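Long-range contacts in protein (auracyanin) (Chloroflexus aurantiacus, PDB 1QHQ), which carries electrons through a type I (blue) copper centre, probably as a soluble acceptor for the membrane-bound alternative complex III: residues V11-Q17 with L37-V42; F47-N51 with L100-G106; N58-V62 with V108-P113; L61-G65 with P91-A95. One frame throughout, in Å; residues are numbered along the deposited sequence.

Contact 1: residues V11-Q17 with L37-V42; sequences VNETPAQ and LPANTV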
loop_
_atom_site.group_PDB
_atom_site.type_symbol
_atom_site.label_atom_id
_atom_site.label_comp_id
_atom_site.label_asym_id
_atom_site.label_seq_id
_atom_site.Cartn_x
_atom_site.Cartn_y
_atom_site.Cartn_z
ATOM N N VAL A 11 -7.763 -11.356 1.119
ATOM C CA VAL A 11 -8.825 -12.365 1.282
ATOM C C VAL A 11 -10.008 -11.964 0.415
ATOM O O VAL A 11 -10.245 -10.778 0.149
ATOM C CB VAL A 11 -9.284 -12.524 2.734
ATOM C CG1 VAL A 11 -8.259 -13.186 3.633
ATOM C CG2 VAL A 11 -9.765 -11.221 3.331
ATOM N N ASN A 12 -10.764 -12.963 -0.037
ATOM C CA ASN A 12 -12.029 -12.731 -0.727
ATOM C C ASN A 12 -13.158 -12.890 0.275
ATOM O O ASN A 12 -13.859 -13.910 0.389
ATOM C CB ASN A 12 -12.174 -13.728 -1.890
ATOM C CG ASN A 12 -11.508 -13.204 -3.159
ATOM O OD1 ASN A 12 -11.602 -12.015 -3.431
ATOM N ND2 ASN A 12 -10.844 -14.055 -3.924
ATOM N N GLU A 13 -13.271 -11.901 1.164
ATOM C CA GLU A 13 -14.258 -11.862 2.214
ATOM C C GLU A 13 -14.943 -10.505 2.250
ATOM O O GLU A 13 -14.359 -9.516 1.783
ATOM C CB GLU A 13 -13.608 -12.105 3.598
ATOM C CG GLU A 13 -13.144 -13.561 3.713
ATOM C CD GLU A 13 -12.487 -13.879 5.038
ATOM O OE1 GLU A 13 -13.152 -13.730 6.081
ATOM O OE2 GLU A 13 -11.371 -14.422 5.016
ATOM N N THR A 14 -16.130 -10.467 2.809
ATOM C CA THR A 14 -16.844 -9.170 2.906
ATOM C C THR A 14 -16.123 -8.325 3.946
ATOM O O THR A 14 -15.799 -8.774 5.042
ATOM C CB THR A 14 -18.310 -9.395 3.283
ATOM O OG1 THR A 14 -18.817 -8.224 3.945
ATOM C CG2 THR A 14 -18.493 -10.597 4.164
ATOM N N PRO A 15 -15.827 -7.069 3.591
ATOM C CA PRO A 15 -15.111 -6.206 4.508
ATOM C C PRO A 15 -15.938 -5.887 5.756
ATOM O O PRO A 15 -17.125 -5.592 5.636
ATOM C CB PRO A 15 -14.823 -4.962 3.693
ATOM C CG PRO A 15 -15.480 -5.101 2.402
ATOM C CD PRO A 15 -16.138 -6.434 2.305
ATOM N N ALA A 16 -15.264 -5.863 6.893
ATOM C CA ALA A 16 -15.904 -5.410 8.143
ATOM C C ALA A 16 -15.780 -3.897 8.261
ATOM O O ALA A 16 -16.491 -3.211 9.003
ATOM C CB ALA A 16 -15.275 -6.085 9.325
ATOM N N GLN A 17 -14.749 -3.352 7.597
ATOM C CA GLN A 17 -14.498 -1.944 7.583
ATOM C C GLN A 17 -13.942 -1.567 6.189
ATOM O O GLN A 17 -13.405 -2.426 5.514
ATOM C CB GLN A 17 -13.438 -1.519 8.608
ATOM C CG GLN A 17 -13.914 -1.589 10.044
ATOM C CD GLN A 17 -12.949 -1.034 11.046
ATOM O OE1 GLN A 17 -12.255 -0.026 10.852
ATOM N NE2 GLN A 17 -12.892 -1.695 12.198
ATOM N N LEU A 37 -6.344 0.517 12.460
ATOM C CA LEU A 37 -7.409 -0.503 12.210
ATOM C C LEU A 37 -7.273 -1.544 13.329
ATOM O O LEU A 37 -6.192 -1.829 13.805
ATOM C CB LEU A 37 -7.127 -1.178 10.868
ATOM C CG LEU A 37 -7.229 -0.335 9.586
ATOM C CD1 LEU A 37 -6.623 -1.117 8.432
ATOM C CD2 LEU A 37 -8.716 -0.020 9.333
ATOM N N PRO A 38 -8.383 -2.249 13.597
ATOM C CA PRO A 38 -8.310 -3.361 14.554
ATOM C C PRO A 38 -7.604 -4.545 13.940
ATOM O O PRO A 38 -7.656 -4.708 12.714
ATOM C CB PRO A 38 -9.779 -3.657 14.826
ATOM C CG PRO A 38 -10.498 -3.238 13.584
ATOM C CD PRO A 38 -9.704 -2.024 13.063
ATOM N N ALA A 39 -7.033 -5.404 14.765
ATOM C CA ALA A 39 -6.348 -6.601 14.331
ATOM C C ALA A 39 -7.326 -7.672 13.825
ATOM O O ALA A 39 -8.481 -7.677 14.216
ATOM C CB ALA A 39 -5.528 -7.209 15.482
ATOM N N ASN A 40 -6.816 -8.509 12.965
ATOM C CA ASN A 40 -7.517 -9.709 12.496
ATOM C C ASN A 40 -8.903 -9.403 12.010
ATOM O O ASN A 40 -9.896 -10.121 12.241
ATOM C CB ASN A 40 -7.554 -10.750 13.653
ATOM C CG ASN A 40 -8.059 -12.100 13.154
ATOM O OD1 ASN A 40 -7.690 -12.549 12.065
ATOM N ND2 ASN A 40 -8.921 -12.751 13.927
ATOM N N THR A 41 -9.047 -8.333 11.218
ATOM C CA THR A 41 -10.280 -7.854 10.683
ATOM C C THR A 41 -10.174 -7.671 9.162
ATOM O O THR A 41 -9.096 -7.298 8.680
ATOM C CB THR A 41 -10.595 -6.424 11.267
ATOM O OG1 THR A 41 -10.702 -6.602 12.708
ATOM C CG2 THR A 41 -11.892 -5.920 10.718
ATOM N N VAL A 42 -11.213 -8.020 8.440
ATOM C CA VAL A 42 -11.195 -7.823 6.972
ATOM C C VAL A 42 -11.512 -6.370 6.662
ATOM O O VAL A 42 -12.543 -5.821 7.061
ATOM C CB VAL A 42 -12.204 -8.715 6.243
ATOM C CG1 VAL A 42 -12.124 -8.540 4.727
ATOM C CG2 VAL A 42 -11.930 -10.187 6.618
#

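Contact 2: residues F47-N51 with L100-G106; sequences FVNQN and LNAGESG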
loop_
_atom_site.group_PDB
_atom_site.type_symbol
_atom_site.label_atom_id
_atom_site.label_comp_id
_atom_site.label_asym_id
_atom_site.label_seq_id
_atom_site.Cartn_x
_atom_site.Cartn_y
_atom_site.Cartn_z
ATOM N N PHE A 47 -7.804 3.130 -2.520
ATOM C CA PHE A 47 -6.784 4.197 -2.774
ATOM C C PHE A 47 -7.189 4.971 -4.038
ATOM O O PHE A 47 -7.377 4.392 -5.109
ATOM C CB PHE A 47 -5.450 3.489 -3.021
ATOM C CG PHE A 47 -4.285 4.440 -3.256
ATOM C CD1 PHE A 47 -4.270 5.647 -2.608
ATOM C CD2 PHE A 47 -3.288 4.095 -4.126
ATOM C CE1 PHE A 47 -3.237 6.573 -2.855
ATOM C CE2 PHE A 47 -2.244 5.000 -4.343
ATOM C CZ PHE A 47 -2.211 6.199 -3.693
ATOM N N VAL A 48 -7.522 6.237 -3.820
ATOM C CA VAL A 48 -7.895 7.124 -4.931
ATOM C C VAL A 48 -6.688 8.017 -5.284
ATOM O O VAL A 48 -6.169 8.724 -4.433
ATOM C CB VAL A 48 -9.055 8.042 -4.477
ATOM C CG1 VAL A 48 -9.533 8.888 -5.644
ATOM C CG2 VAL A 48 -10.210 7.164 -3.945
ATOM N N ASN A 49 -6.125 7.763 -6.467
ATOM C CA ASN A 49 -4.947 8.525 -6.907
ATOM C C ASN A 49 -5.357 9.732 -7.758
ATOM O O ASN A 49 -5.322 9.596 -8.998
ATOM C CB ASN A 49 -3.990 7.640 -7.693
ATOM C CG ASN A 49 -2.683 8.463 -8.072
ATOM O OD1 ASN A 49 -2.527 9.493 -7.508
ATOM N ND2 ASN A 49 -1.951 7.882 -8.969
ATOM N N GLN A 50 -5.760 10.821 -7.162
ATOM C CA GLN A 50 -5.990 12.070 -7.920
ATOM C C GLN A 50 -4.858 13.051 -7.541
ATOM O O GLN A 50 -4.636 13.339 -6.384
ATOM C CB GLN A 50 -7.326 12.682 -7.535
ATOM C CG GLN A 50 -8.508 11.916 -8.158
ATOM C CD GLN A 50 -9.825 12.389 -7.579
ATOM O OE1 GLN A 50 -9.918 13.479 -7.004
ATOM N NE2 GLN A 50 -10.853 11.557 -7.724
ATOM N N ASN A 51 -4.102 13.447 -8.584
ATOM C CA ASN A 51 -2.950 14.327 -8.289
ATOM C C ASN A 51 -2.702 15.235 -9.504
ATOM O O ASN A 51 -3.108 14.892 -10.602
ATOM C CB ASN A 51 -1.720 13.540 -7.925
ATOM C CG ASN A 51 -1.050 12.767 -9.003
ATOM O OD1 ASN A 51 -0.354 13.330 -9.891
ATOM N ND2 ASN A 51 -1.157 11.449 -9.029
ATOM N N LEU A 100 -1.570 2.773 -9.809
ATOM C CA LEU A 100 -2.658 3.549 -10.364
ATOM C C LEU A 100 -2.149 4.789 -11.104
ATOM O O LEU A 100 -1.353 5.541 -10.558
ATOM C CB LEU A 100 -3.548 4.064 -9.186
ATOM C CG LEU A 100 -4.070 2.903 -8.309
ATOM C CD1 LEU A 100 -4.841 3.480 -7.139
ATOM C CD2 LEU A 100 -4.957 1.966 -9.117
ATOM N N ASN A 101 -2.669 4.993 -12.312
ATOM C CA ASN A 101 -2.287 6.220 -13.049
ATOM C C ASN A 101 -2.949 7.378 -12.336
ATOM O O ASN A 101 -3.936 7.166 -11.570
ATOM C CB ASN A 101 -2.833 6.101 -14.482
ATOM C CG ASN A 101 -2.205 4.991 -15.281
ATOM O OD1 ASN A 101 -1.039 4.655 -15.137
ATOM N ND2 ASN A 101 -3.020 4.292 -16.100
ATOM N N ALA A 102 -2.474 8.601 -12.496
ATOM C CA ALA A 102 -3.199 9.741 -11.967
ATOM C C ALA A 102 -4.647 9.714 -12.516
ATOM O O ALA A 102 -4.854 9.491 -13.719
ATOM C CB ALA A 102 -2.526 11.041 -12.471
ATOM N N GLY A 103 -5.610 9.818 -11.628
ATOM C CA GLY A 103 -7.005 9.759 -11.974
ATOM C C GLY A 103 -7.615 8.374 -11.733
ATOM O O GLY A 103 -8.797 8.218 -11.999
ATOM N N GLU A 104 -6.792 7.386 -11.457
ATOM C CA GLU A 104 -7.269 6.026 -11.262
ATOM C C GLU A 104 -7.466 5.758 -9.751
ATOM O O GLU A 104 -6.977 6.481 -8.887
ATOM C CB GLU A 104 -6.276 5.001 -11.829
ATOM C CG GLU A 104 -6.425 4.912 -13.374
ATOM C CD GLU A 104 -5.695 3.743 -13.947
ATOM O OE1 GLU A 104 -4.647 3.344 -13.403
ATOM O OE2 GLU A 104 -6.114 3.213 -15.015
ATOM N N SER A 105 -8.319 4.788 -9.493
ATOM C CA SER A 105 -8.636 4.346 -8.126
ATOM C C SER A 105 -8.576 2.809 -8.097
ATOM O O SER A 105 -8.875 2.169 -9.077
ATOM C CB SER A 105 -10.067 4.769 -7.765
ATOM O OG SER A 105 -10.116 6.195 -7.605
ATOM N N GLY A 106 -8.082 2.299 -6.972
ATOM C CA GLY A 106 -7.969 0.812 -6.900
ATOM C C GLY A 106 -8.054 0.409 -5.430
ATOM O O GLY A 106 -7.680 1.152 -4.530
#

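Contact 3: residues N58-V62 with V108-P113; sequences NWVLV and VTFRTP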
loop_
_atom_site.group_PDB
_atom_site.type_symbol
_atom_site.label_atom_id
_atom_site.label_comp_id
_atom_site.label_asym_id
_atom_site.label_seq_id
_atom_site.Cartn_x
_atom_site.Cartn_y
_atom_site.Cartn_z
ATOM N N ASN A 58 0.922 3.647 -5.716
ATOM C CA ASN A 58 0.187 2.468 -5.184
ATOM C C ASN A 58 0.243 2.614 -3.655
ATOM O O ASN A 58 0.724 3.551 -3.102
ATOM C CB ASN A 58 0.680 1.160 -5.653
ATOM C CG ASN A 58 2.027 0.714 -5.165
ATOM O OD1 ASN A 58 2.720 1.545 -4.551
ATOM N ND2 ASN A 58 2.423 -0.522 -5.407
ATOM N N TRP A 59 -0.474 1.683 -2.997
ATOM C CA TRP A 59 -0.471 1.599 -1.524
ATOM C C TRP A 59 -0.035 0.184 -1.164
ATOM O O TRP A 59 -0.645 -0.814 -1.646
ATOM C CB TRP A 59 -1.836 1.914 -0.969
ATOM C CG TRP A 59 -1.938 1.864 0.540
ATOM C CD1 TRP A 59 -1.750 2.925 1.367
ATOM C CD2 TRP A 59 -2.270 0.743 1.361
ATOM N NE1 TRP A 59 -1.954 2.528 2.697
ATOM C CE2 TRP A 59 -2.230 1.182 2.677
ATOM C CE3 TRP A 59 -2.574 -0.594 1.072
ATOM C CZ2 TRP A 59 -2.572 0.342 3.759
ATOM C CZ3 TRP A 59 -2.872 -1.453 2.151
ATOM C CH2 TRP A 59 -2.830 -0.978 3.457
ATOM N N VAL A 60 1.018 0.083 -0.379
ATOM C CA VAL A 60 1.630 -1.192 -0.035
ATOM C C VAL A 60 1.861 -1.291 1.475
ATOM O O VAL A 60 2.578 -0.517 2.046
ATOM C CB VAL A 60 3.003 -1.425 -0.710
ATOM C CG1 VAL A 60 3.536 -2.826 -0.380
ATOM C CG2 VAL A 60 2.850 -1.288 -2.222
ATOM N N LEU A 61 1.174 -2.284 2.093
ATOM C CA LEU A 61 1.375 -2.469 3.557
ATOM C C LEU A 61 2.427 -3.541 3.786
ATOM O O LEU A 61 2.323 -4.622 3.235
ATOM C CB LEU A 61 0.013 -2.933 4.137
ATOM C CG LEU A 61 0.129 -3.257 5.658
ATOM C CD1 LEU A 61 0.420 -1.957 6.405
ATOM C CD2 LEU A 61 -1.183 -3.847 6.160
ATOM N N VAL A 62 3.458 -3.212 4.564
ATOM C CA VAL A 62 4.531 -4.164 4.791
ATOM C C VAL A 62 4.531 -4.654 6.244
ATOM O O VAL A 62 4.044 -3.978 7.123
ATOM C CB VAL A 62 5.906 -3.642 4.394
ATOM C CG1 VAL A 62 5.858 -3.054 2.970
ATOM C CG2 VAL A 62 6.443 -2.646 5.373
ATOM N N VAL A 108 -7.733 -2.784 -2.262
ATOM C CA VAL A 108 -7.233 -4.105 -1.861
ATOM C C VAL A 108 -8.006 -4.552 -0.606
ATOM O O VAL A 108 -8.282 -3.723 0.231
ATOM C CB VAL A 108 -5.739 -4.160 -1.663
ATOM C CG1 VAL A 108 -5.222 -3.218 -0.597
ATOM C CG2 VAL A 108 -5.245 -5.588 -1.418
ATOM N N THR A 109 -8.414 -5.817 -0.605
ATOM C CA THR A 109 -9.212 -6.317 0.544
ATOM C C THR A 109 -8.371 -7.365 1.249
ATOM O O THR A 109 -7.891 -8.319 0.618
ATOM C CB THR A 109 -10.522 -6.931 0.078
ATOM O OG1 THR A 109 -11.340 -5.880 -0.517
ATOM C CG2 THR A 109 -11.312 -7.530 1.268
ATOM N N PHE A 110 -8.116 -7.127 2.529
ATOM C CA PHE A 110 -7.168 -7.940 3.256
ATOM C C PHE A 110 -7.591 -8.114 4.711
ATOM O O PHE A 110 -8.278 -7.263 5.267
ATOM C CB PHE A 110 -5.744 -7.394 3.154
ATOM C CG PHE A 110 -5.542 -6.057 3.824
ATOM C CD1 PHE A 110 -5.964 -4.891 3.223
ATOM C CD2 PHE A 110 -4.937 -5.978 5.072
ATOM C CE1 PHE A 110 -5.783 -3.675 3.851
ATOM C CE2 PHE A 110 -4.786 -4.774 5.725
ATOM C CZ PHE A 110 -5.160 -3.590 5.074
ATOM N N ARG A 111 -7.006 -9.130 5.342
ATOM C CA ARG A 111 -7.164 -9.291 6.792
ATOM C C ARG A 111 -5.988 -8.585 7.478
ATOM O O ARG A 111 -4.833 -8.825 7.164
ATOM C CB ARG A 111 -7.203 -10.774 7.181
ATOM C CG ARG A 111 -7.467 -10.959 8.686
ATOM C CD ARG A 111 -7.709 -12.432 9.002
ATOM N NE ARG A 111 -8.853 -12.955 8.250
ATOM C CZ ARG A 111 -10.110 -12.861 8.664
ATOM N NH1 ARG A 111 -10.368 -12.233 9.813
ATOM N NH2 ARG A 111 -11.120 -13.324 7.952
ATOM N N THR A 112 -6.338 -7.639 8.344
ATOM C CA THR A 112 -5.234 -6.934 9.048
ATOM C C THR A 112 -4.443 -7.935 9.888
ATOM O O THR A 112 -4.989 -8.942 10.357
ATOM C CB THR A 112 -5.819 -5.846 9.942
ATOM O OG1 THR A 112 -6.786 -6.482 10.809
ATOM C CG2 THR A 112 -6.546 -4.764 9.139
ATOM N N PRO A 113 -3.170 -7.665 10.096
ATOM C CA PRO A 113 -2.277 -8.482 10.883
ATOM C C PRO A 113 -2.497 -8.333 12.380
ATOM O O PRO A 113 -3.520 -7.775 12.809
ATOM C CB PRO A 113 -0.889 -7.950 10.461
ATOM C CG PRO A 113 -1.168 -6.476 10.289
ATOM C CD PRO A 113 -2.495 -6.453 9.543
#

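Contact 4: residues L61-G65 with P91-A95; sequences LVNGG and PNALA. With SO4 (sulfate ion), chain E.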
loop_
_atom_site.group_PDB
_atom_site.type_symbol
_atom_site.label_atom_id
_atom_site.label_comp_id
_atom_site.label_asym_id
_atom_site.label_seq_id
_atom_site.Cartn_x
_atom_site.Cartn_y
_atom_site.Cartn_z
ATOM N N LEU A 61 1.174 -2.284 2.093
ATOM C CA LEU A 61 1.375 -2.469 3.557
ATOM C C LEU A 61 2.427 -3.541 3.786
ATOM O O LEU A 61 2.323 -4.622 3.235
ATOM C CB LEU A 61 0.013 -2.933 4.137
ATOM C CG LEU A 61 0.129 -3.257 5.658
ATOM C CD1 LEU A 61 0.420 -1.957 6.405
ATOM C CD2 LEU A 61 -1.183 -3.847 6.160
ATOM N N VAL A 62 3.458 -3.212 4.564
ATOM C CA VAL A 62 4.531 -4.164 4.791
ATOM C C VAL A 62 4.531 -4.654 6.244
ATOM O O VAL A 62 4.044 -3.978 7.123
ATOM C CB VAL A 62 5.906 -3.642 4.394
ATOM C CG1 VAL A 62 5.858 -3.054 2.970
ATOM C CG2 VAL A 62 6.443 -2.646 5.373
ATOM N N ASN A 63 5.091 -5.864 6.393
ATOM C CA ASN A 63 5.092 -6.522 7.719
ATOM C C ASN A 63 6.262 -6.073 8.561
ATOM O O ASN A 63 7.179 -6.851 8.879
ATOM C CB ASN A 63 5.109 -8.029 7.454
ATOM C CG ASN A 63 5.027 -8.846 8.747
ATOM O OD1 ASN A 63 5.677 -9.911 8.800
ATOM N ND2 ASN A 63 4.314 -8.356 9.722
ATOM N N GLY A 64 6.337 -4.774 8.856
ATOM C CA GLY A 64 7.467 -4.238 9.602
ATOM C C GLY A 64 7.652 -2.742 9.389
ATOM O O GLY A 64 6.749 -2.012 9.000
ATOM N N GLY A 65 8.875 -2.295 9.669
ATOM C CA GLY A 65 9.293 -0.933 9.598
ATOM C C GLY A 65 10.152 -0.668 8.340
ATOM O O GLY A 65 9.986 -1.321 7.332
ATOM N N PRO A 91 8.172 -11.343 0.161
ATOM C CA PRO A 91 8.217 -11.520 1.601
ATOM C C PRO A 91 7.849 -10.234 2.322
ATOM O O PRO A 91 8.275 -9.134 1.957
ATOM C CB PRO A 91 9.672 -11.879 1.893
ATOM C CG PRO A 91 10.217 -12.361 0.603
ATOM C CD PRO A 91 9.496 -11.553 -0.463
ATOM N N ASN A 92 7.035 -10.376 3.375
ATOM C CA ASN A 92 6.695 -9.254 4.228
ATOM C C ASN A 92 5.885 -8.170 3.548
ATOM O O ASN A 92 5.766 -7.055 4.109
ATOM C CB ASN A 92 7.972 -8.675 4.859
ATOM C CG ASN A 92 8.619 -9.688 5.805
ATOM O OD1 ASN A 92 9.835 -9.917 5.723
ATOM N ND2 ASN A 92 7.812 -10.324 6.633
ATOM N N ALA A 93 5.248 -8.479 2.440
ATOM C CA ALA A 93 4.297 -7.561 1.797
ATOM C C ALA A 93 2.871 -8.063 2.046
ATOM O O ALA A 93 2.435 -9.076 1.501
ATOM C CB ALA A 93 4.606 -7.519 0.299
ATOM N N LEU A 94 2.208 -7.470 3.034
ATOM C CA LEU A 94 0.926 -7.925 3.515
ATOM C C LEU A 94 -0.220 -7.688 2.538
ATOM O O LEU A 94 -1.123 -8.510 2.420
ATOM C CB LEU A 94 0.579 -7.269 4.855
ATOM C CG LEU A 94 1.525 -7.555 6.018
ATOM C CD1 LEU A 94 1.090 -6.819 7.269
ATOM C CD2 LEU A 94 1.582 -9.056 6.284
ATOM N N ALA A 95 -0.200 -6.543 1.866
ATOM C CA ALA A 95 -1.247 -6.176 0.934
ATOM C C ALA A 95 -0.788 -4.991 0.068
ATOM O O ALA A 95 -0.069 -4.113 0.534
ATOM C CB ALA A 95 -2.494 -5.665 1.734
HETATM S S SO4 E . 12.036 -3.558 10.575
HETATM O O1 SO4 E . 11.990 -3.159 9.142
HETATM O O2 SO4 E . 13.083 -4.622 10.775
HETATM O O3 SO4 E . 10.704 -4.149 10.985
HETATM O O4 SO4 E . 12.343 -2.371 11.428
#

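Contact 1: residues V11-Q17 with L37-V42
Val42 is the hub of this contact: its two methyls and its carbonyl oxygen all meet residues of 11-17. Two backbone donors converge on that carbonyl. Ala16 N gives the strong bond, 2.7 Å to Val42 O, with the donor tilted 32° from the carbonyl plane; Gln17 N adds a weak one, 3.4 Å to the same Val42 O.

Val42's methyls make most of the packing contacts. A chi1 of -177° sends CG1 away from the Val42 backbone N and into the bend of 11-17, where it lies 3.7 Å from Thr14 O and 3.8 Å from Val11 CG2. The other methyl, CG2, meets the side chain of Glu13, which crosses it at about a right angle and, in the conformer given, reaches on to form a salt bridge with Arg111. Nearer the strand 17-22, Ala16 CB rests 3.7 Å from Thr41 CG2, while Thr41 OG1 bonds back to Ala39 O within its own loop.

Amide and ring meet at the far end. The extended chain of Gln17 brings NE2 up to the CG-CD edge of the proline ring, 3.2 Å from Pro38 CG, and its OE1 comes 3.9 Å from Leu37 CD2.

The lead-in to strand 17-22 is thus laid along the turn that joins strands 34-38 and 42-49, at the surface of the cupredoxin fold and away from the copper. One carbonyl takes both cross-segment bonds, and the rest of the contact is methyl packing and the Gln17 amide against Pro38.

Contact 2: residues F47-N51 with L100-G106
Asn49 bonds to 100-106 through both backbone and side chain. Its O accepts from Gly103 N at 2.7 Å, and its N donates to Glu104 O. The side chain adds a third bond, from Asn49 ND2 to Leu100 O, 2.9 Å away. This last bond is bent, 136° at the hydrogen; Leu100 O lies in the amide plane of Asn49, yet ND2 stands above the plane of that carbonyl. Val55 O is a second acceptor for the same ND2, and Asn51 ND2 donates to Asn49 OD1, so the amide is fixed at both ends. Further along, Phe47 and Gly106 exchange two backbone bonds as an antiparallel hydrogen-bonded pair.

Strands 42-49 and 104-111 are neighbours in one sheet of the cupredoxin sandwich, and a type II turn from Asn101 to Glu104 leads into the second, with Gly103 at a positive phi (99°). Glu104 OE1 accepts from Asn101 N across this turn.

Packing completes the contact. The Phe47 ring, swung beside its own carbonyl carbon (chi1 -178°), leans obliquely on Leu100 CD1, 3.4 Å from Phe47 CD2, and also touches the copper ligand His57. On the other sheet face, Val48 CG1 lies 3.4 Å from Ser105 OG. Beyond the strand ends, Ala102 CB backs onto the amide of Asn51.

Contact 3: residues N58-V62 with V108-P113
Trp59 lays the six-membered end of its indole across the side chains of Val108 and Phe110. CZ3 of the indole meets Val108 CG1 at 4.0 Å, and CH2 meets Phe110 CZ at 3.9 Å. The two aromatic rings are neither coplanar nor perpendicular: their planes are inclined at 36° and their centroids stand 5.8 Å apart, so they touch obliquely along neighbouring carbons. The indole reaches from its own chain towards strand 104-111 because chi1, at -180°, carries CG directly away from the Trp59 backbone N.

Leu61 joins beyond the ring. Its CD2 approaches Phe110 CE2 to 3.7 Å, the side chains crossing at about a right angle, and the same methyl comes to 4.5 Å from Pro113 CD. Phe110 thus receives Trp59 and Leu61 on adjacent atoms of its outer rim, while Val108 O lies in plane at the ring's edge.

The contact bridges the two sheets of the cupredoxin sandwich: strand 60-62 belongs to one and strand 104-111 to the other. The nearest CA atoms of the two segments, those of Trp59 and Val108, are 8.9 Å apart, and side chains fill the distance without a hydrogen bond between the two segments.

Other aromatic and aliphatic groups close in from the flanks. Phe30 meets Trp59 edge-to-face, Tyr120 meets it at a slant, and Leu45 packs on it from strand 42-49. The Trp59 side chain lies about 9 Å from the copper at its nearest atoms.

Contact 4: residues L61-G65 with P91-A95
Leu61 is gripped through its backbone by two successive residues of strand 93-96. Leu61 N donates to Ala95 O at 2.7 Å, and Leu61 O accepts from Leu94 N at 2.9 Å and, weakly, from Ala95 N at 3.5 Å. Leu94 and Ala95 therefore both face Leu61 in a classic beta bulge. Beyond it Asn63 N donates to Asn92 O (2.7 Å), an oxygen that Val62 CA also approaches closely.

The bulge turns Leu94 onto its partner: with CG anti to the carbonyl carbon (chi1 -62°), its CD1 meets Leu61 CD2 at 3.9 Å, and CD2 packs on Asn63 CB at the same distance. The Asn63 and Asn92 side chains cross with amide planes 44° apart.

Around this shell, Tyr118 of strand 116-121 packs on Leu61, Asn63 and Leu94, while helix 66-77 lies against Val62 and Ala93. Asn63 centres an inverse gamma turn, after which Gly65 takes the N-cap position of that helix. There Gly65 N donates to O3 of a sulfate, 2.9 Å away and probably from the crystallisation liquor; Val68 N holds the same ion. The strand pair at this sheet edge thus rests on backbone bonds and leucine packing, and the amides of Gly65 and Val68 at the start of the helix can hold an anion.

Contacts 3 and 4 are buried, contact 2 is partly so, and contact 1 lies at the surface. Contacts 3 and 4 share strand 60-62: one faces it across the sandwich through side chains, the other pairs it edgewise through backbone bonds, and Ala95 packs on Phe110 between them. Strand 104-111 serves contacts 2 and 3 in turn, and Phe47 lies against the backbone of Asn58 and Trp59. Contact 1 meets contact 3 through polar groups, a salt bridge and a probable hydrogen bond, Pro38 O with Thr112 OG1. Polar side chains thus matter at the periphery and beside the copper site in contact 2, whereas contact 3 is wholly apolar.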